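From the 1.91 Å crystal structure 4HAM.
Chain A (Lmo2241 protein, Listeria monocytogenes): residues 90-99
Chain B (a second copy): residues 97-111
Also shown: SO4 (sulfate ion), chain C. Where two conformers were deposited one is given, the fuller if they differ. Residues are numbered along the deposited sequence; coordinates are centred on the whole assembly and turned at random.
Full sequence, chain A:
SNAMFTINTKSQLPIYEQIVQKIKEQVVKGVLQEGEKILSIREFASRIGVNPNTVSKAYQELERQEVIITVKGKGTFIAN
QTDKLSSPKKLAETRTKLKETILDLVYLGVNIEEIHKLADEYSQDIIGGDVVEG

Chain A, residues 90-99: KLAETRTKLK
Chain B, residues 97-111: KLKETILDLVYLGVN

Residues 90-99 of chain A are helical throughout (phi/psi near -63/-41), as are 97-107 of chain B. The axes approach to 9.5 Å with 152° between their N-to-C directions, so the helices run roughly antiparallel. Register is set by two CA-CA pairs: Leu A91 to Leu B108 at 7.1 Å and Leu A98 to Thr B101 at 6.2 Å. Chain B's helix ends in a Schellman motif: Gly B109 takes phi/psi 94/12, Val B110 N bonds to Leu B105 O (3.0 Å) and Gly B109 N to Val B106 O (3.0 Å).

No direct hydrogen bond crosses the interface, whose 534 Å² of buried surface is mainly van der Waals packing. Leu A91 (chi1 -101°, chi2 t) points its CA-CB bond sideways, but its end turns inward, placing CD2 3.7 Å from Val B110 CG2 and 4.2 Å from Leu B108 CB. Leu B108 (m, t) also sets CD1 3.7 Å from Lys A90 CG. At the other end, Leu A98 (t, p) brings CD1 to 3.9 Å from Leu B98 (t, p) CD1 and CD2 to 4.1 Å from Leu B105 (m, t) CD1.

Thr A94 and Thr B101 adopt chi1 m and return their hydroxyls to their own helices: Thr A94 OG1 donates to Lys A90 O (2.7 Å), Thr B101 OG1 to Lys B97 O (2.6 Å). Both hydroxyls also touch the partner, Thr A94 OG1 3.9 Å from Leu B108 CD1 and Thr B101 OG1 4.1 Å from Lys A97 CB, as do the methyls, Thr A94 CG2 3.5 Å from Leu B105 CD2 and Thr B101 CG2 3.7 Å from Leu A98 N.

Polar linkage is by water. Asp B104 (m, chi2 -7°) OD2 accepts from water 1 (2.8 Å) and water 2 (2.7 Å). Water 1 also donates to Thr A94 OG1 (2.7 Å) and accepts from Lys A97 (m, t, t, t) NZ (2.8 Å); water 2 accepts from Lys A90 (t, p, t, t) NZ (2.9 Å). Lys A97 NZ stays 4.5 Å from Asp B104 OD2, beyond a salt bridge.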

# COMPACT_ATOMS: atom_id res chain seq x y z
N LYS A 90 -12.67 0.94 5.95
CA LYS A 90 -11.22 1.15 6.06
C LYS A 90 -10.49 -0.19 6.07
O LYS A 90 -9.43 -0.33 5.47
CB LYS A 90 -10.87 1.99 7.30
CG LYS A 90 -9.37 2.29 7.47
CD LYS A 90 -8.87 3.27 6.41
CE LYS A 90 -7.43 3.70 6.69
NZ LYS A 90 -6.91 4.58 5.60
N LEU A 91 -11.06 -1.17 6.76
CA LEU A 91 -10.50 -2.51 6.81
C LEU A 91 -10.41 -3.13 5.42
O LEU A 91 -9.38 -3.68 5.03
CB LEU A 91 -11.37 -3.41 7.70
CG LEU A 91 -10.89 -3.69 9.12
CD1 LEU A 91 -11.97 -4.43 9.91
CD2 LEU A 91 -9.59 -4.48 9.07
N ALA A 92 -11.52 -3.01 4.69
CA ALA A 92 -11.62 -3.50 3.33
C ALA A 92 -10.58 -2.84 2.43
O ALA A 92 -9.88 -3.52 1.67
CB ALA A 92 -13.01 -3.23 2.79
N GLU A 93 -10.48 -1.52 2.53
CA GLU A 93 -9.51 -0.78 1.72
C GLU A 93 -8.08 -1.18 2.05
O GLU A 93 -7.22 -1.24 1.17
CB GLU A 93 -9.69 0.72 1.94
CG GLU A 93 -10.91 1.28 1.25
CD GLU A 93 -11.21 2.71 1.66
OE1 GLU A 93 -10.54 3.23 2.57
OE2 GLU A 93 -12.14 3.30 1.06
N THR A 94 -7.83 -1.44 3.33
CA THR A 94 -6.49 -1.77 3.79
C THR A 94 -6.12 -3.19 3.37
O THR A 94 -4.98 -3.45 2.98
CB THR A 94 -6.35 -1.60 5.32
OG1 THR A 94 -6.73 -0.26 5.68
CG2 THR A 94 -4.90 -1.83 5.75
N ARG A 95 -7.09 -4.10 3.40
CA ARG A 95 -6.88 -5.45 2.88
C ARG A 95 -6.55 -5.45 1.39
O ARG A 95 -5.71 -6.22 0.92
CB ARG A 95 -8.09 -6.36 3.17
CG ARG A 95 -8.19 -6.78 4.63
CD ARG A 95 -9.19 -7.91 4.82
NE ARG A 95 -10.54 -7.48 4.49
CZ ARG A 95 -11.45 -7.13 5.40
NH1 ARG A 95 -12.65 -6.74 5.00
NH2 ARG A 95 -11.15 -7.17 6.69
N THR A 96 -7.21 -4.58 0.63
CA THR A 96 -6.89 -4.43 -0.79
C THR A 96 -5.45 -3.95 -0.96
O THR A 96 -4.71 -4.46 -1.80
CB THR A 96 -7.87 -3.48 -1.49
OG1 THR A 96 -9.16 -4.09 -1.54
CG2 THR A 96 -7.41 -3.18 -2.92
N LYS A 97 -5.03 -3.01 -0.12
CA LYS A 97 -3.66 -2.51 -0.18
C LYS A 97 -2.65 -3.62 0.13
O LYS A 97 -1.58 -3.66 -0.46
CB LYS A 97 -3.44 -1.34 0.77
CG LYS A 97 -4.15 -0.06 0.35
CD LYS A 97 -4.00 1.01 1.41
CE LYS A 97 -5.00 2.14 1.23
NZ LYS A 97 -4.99 3.05 2.42
N LEU A 98 -3.00 -4.51 1.05
CA LEU A 98 -2.15 -5.64 1.36
C LEU A 98 -2.04 -6.55 0.15
O LEU A 98 -0.94 -7.01 -0.22
CB LEU A 98 -2.72 -6.44 2.54
CG LEU A 98 -1.81 -7.61 2.94
CD1 LEU A 98 -0.45 -7.07 3.37
CD2 LEU A 98 -2.42 -8.45 4.05
N LYS A 99 -3.17 -6.81 -0.49
CA LYS A 99 -3.16 -7.69 -1.65
C LYS A 99 -2.28 -7.14 -2.77
O LYS A 99 -1.44 -7.86 -3.32
CB LYS A 99 -4.58 -7.97 -2.16
CG LYS A 99 -4.58 -8.93 -3.32
CD LYS A 99 -5.94 -9.52 -3.60
CE LYS A 99 -5.81 -10.62 -4.63
NZ LYS A 99 -7.13 -11.16 -5.04
N LYS B 97 5.65 0.18 1.56
CA LYS B 97 4.20 0.03 1.44
C LYS B 97 3.69 -1.13 2.29
O LYS B 97 2.61 -1.05 2.86
CB LYS B 97 3.77 -0.16 -0.01
CG LYS B 97 3.93 1.08 -0.87
CD LYS B 97 3.61 0.77 -2.32
CE LYS B 97 4.13 1.85 -3.26
NZ LYS B 97 4.02 1.40 -4.68
N LEU B 98 4.47 -2.21 2.36
CA LEU B 98 4.12 -3.33 3.21
C LEU B 98 4.10 -2.91 4.67
O LEU B 98 3.18 -3.23 5.43
CB LEU B 98 5.11 -4.49 3.02
CG LEU B 98 4.73 -5.72 3.84
CD1 LEU B 98 3.36 -6.23 3.39
CD2 LEU B 98 5.75 -6.83 3.72
N LYS B 99 5.13 -2.17 5.06
CA LYS B 99 5.22 -1.74 6.45
C LYS B 99 4.03 -0.86 6.85
O LYS B 99 3.40 -1.10 7.88
CB LYS B 99 6.55 -1.01 6.73
CG LYS B 99 6.67 -0.62 8.18
CD LYS B 99 8.08 -0.26 8.57
CE LYS B 99 8.15 -0.09 10.08
NZ LYS B 99 9.48 0.39 10.52
N GLU B 100 3.72 0.12 6.00
CA GLU B 100 2.63 1.04 6.27
C GLU B 100 1.28 0.32 6.33
O GLU B 100 0.43 0.64 7.16
CB GLU B 100 2.62 2.16 5.22
CG GLU B 100 3.84 3.09 5.29
CD GLU B 100 3.92 3.88 6.60
OE1 GLU B 100 2.87 4.10 7.24
OE2 GLU B 100 5.04 4.27 7.00
N THR B 101 1.11 -0.69 5.47
CA THR B 101 -0.12 -1.45 5.41
C THR B 101 -0.29 -2.29 6.67
O THR B 101 -1.38 -2.37 7.24
CB THR B 101 -0.14 -2.38 4.18
OG1 THR B 101 0.02 -1.58 3.00
CG2 THR B 101 -1.45 -3.13 4.10
N ILE B 102 0.81 -2.90 7.11
CA ILE B 102 0.79 -3.64 8.36
C ILE B 102 0.45 -2.73 9.55
O ILE B 102 -0.35 -3.10 10.40
CB ILE B 102 2.11 -4.38 8.57
CG1 ILE B 102 2.19 -5.56 7.59
CG2 ILE B 102 2.26 -4.84 10.03
CD1 ILE B 102 3.52 -6.24 7.58
N LEU B 103 1.05 -1.54 9.59
CA LEU B 103 0.70 -0.58 10.64
C LEU B 103 -0.80 -0.30 10.62
O LEU B 103 -1.45 -0.26 11.67
CB LEU B 103 1.48 0.72 10.47
CG LEU B 103 1.02 1.90 11.34
CD1 LEU B 103 1.15 1.57 12.83
CD2 LEU B 103 1.81 3.13 10.99
N ASP B 104 -1.36 -0.11 9.43
CA ASP B 104 -2.78 0.22 9.32
C ASP B 104 -3.67 -0.92 9.83
O ASP B 104 -4.61 -0.68 10.59
CB ASP B 104 -3.17 0.60 7.89
CG ASP B 104 -2.67 1.99 7.50
OD1 ASP B 104 -2.15 2.72 8.37
OD2 ASP B 104 -2.83 2.36 6.32
N LEU B 105 -3.36 -2.14 9.42
CA LEU B 105 -4.10 -3.31 9.88
C LEU B 105 -3.98 -3.47 11.41
O LEU B 105 -4.98 -3.69 12.08
CB LEU B 105 -3.58 -4.57 9.19
CG LEU B 105 -3.84 -4.70 7.69
CD1 LEU B 105 -3.00 -5.81 7.09
CD2 LEU B 105 -5.33 -4.93 7.41
N VAL B 106 -2.77 -3.37 11.94
CA VAL B 106 -2.55 -3.54 13.37
C VAL B 106 -3.33 -2.48 14.16
O VAL B 106 -3.96 -2.80 15.17
CB VAL B 106 -1.05 -3.54 13.76
CG1 VAL B 106 -0.90 -3.54 15.28
CG2 VAL B 106 -0.35 -4.76 13.17
N TYR B 107 -3.31 -1.24 13.68
CA TYR B 107 -4.08 -0.19 14.31
C TYR B 107 -5.58 -0.50 14.31
O TYR B 107 -6.30 -0.18 15.26
CB TYR B 107 -3.84 1.19 13.66
CG TYR B 107 -4.73 2.22 14.29
CD1 TYR B 107 -4.42 2.75 15.54
CD2 TYR B 107 -5.93 2.61 13.69
CE1 TYR B 107 -5.25 3.65 16.16
CE2 TYR B 107 -6.77 3.54 14.32
CZ TYR B 107 -6.42 4.04 15.55
OH TYR B 107 -7.23 4.96 16.19
N LEU B 108 -6.06 -1.12 13.24
CA LEU B 108 -7.47 -1.46 13.12
C LEU B 108 -7.82 -2.74 13.88
O LEU B 108 -8.95 -3.23 13.80
CB LEU B 108 -7.85 -1.59 11.65
CG LEU B 108 -7.82 -0.27 10.87
CD1 LEU B 108 -7.83 -0.53 9.38
CD2 LEU B 108 -9.02 0.60 11.25
N GLY B 109 -6.86 -3.29 14.61
CA GLY B 109 -7.14 -4.42 15.48
C GLY B 109 -6.89 -5.79 14.88
O GLY B 109 -7.31 -6.79 15.46
N VAL B 110 -6.22 -5.84 13.73
CA VAL B 110 -5.90 -7.11 13.09
C VAL B 110 -4.56 -7.62 13.62
O VAL B 110 -3.55 -6.93 13.51
CB VAL B 110 -5.83 -6.96 11.56
CG1 VAL B 110 -5.56 -8.30 10.88
CG2 VAL B 110 -7.12 -6.34 11.02
N ASN B 111 -4.53 -8.81 14.20
CA ASN B 111 -3.28 -9.30 14.76
C ASN B 111 -2.36 -9.92 13.72
O ASN B 111 -2.78 -10.19 12.59
CB ASN B 111 -3.50 -10.22 15.98
CG ASN B 111 -4.27 -11.48 15.64
OD1 ASN B 111 -4.02 -12.13 14.62
ND2 ASN B 111 -5.20 -11.86 16.52
S SO4 C . -11.37 -1.23 -2.88
O1 SO4 C . -12.81 -1.22 -3.16
O2 SO4 C . -11.09 -2.21 -1.83
O3 SO4 C . -10.64 -1.60 -4.09
O4 SO4 C . -10.95 0.09 -2.44
O HOH W 1 -5.09 1.71 4.85
O HOH W 2 -4.07 4.71 6.36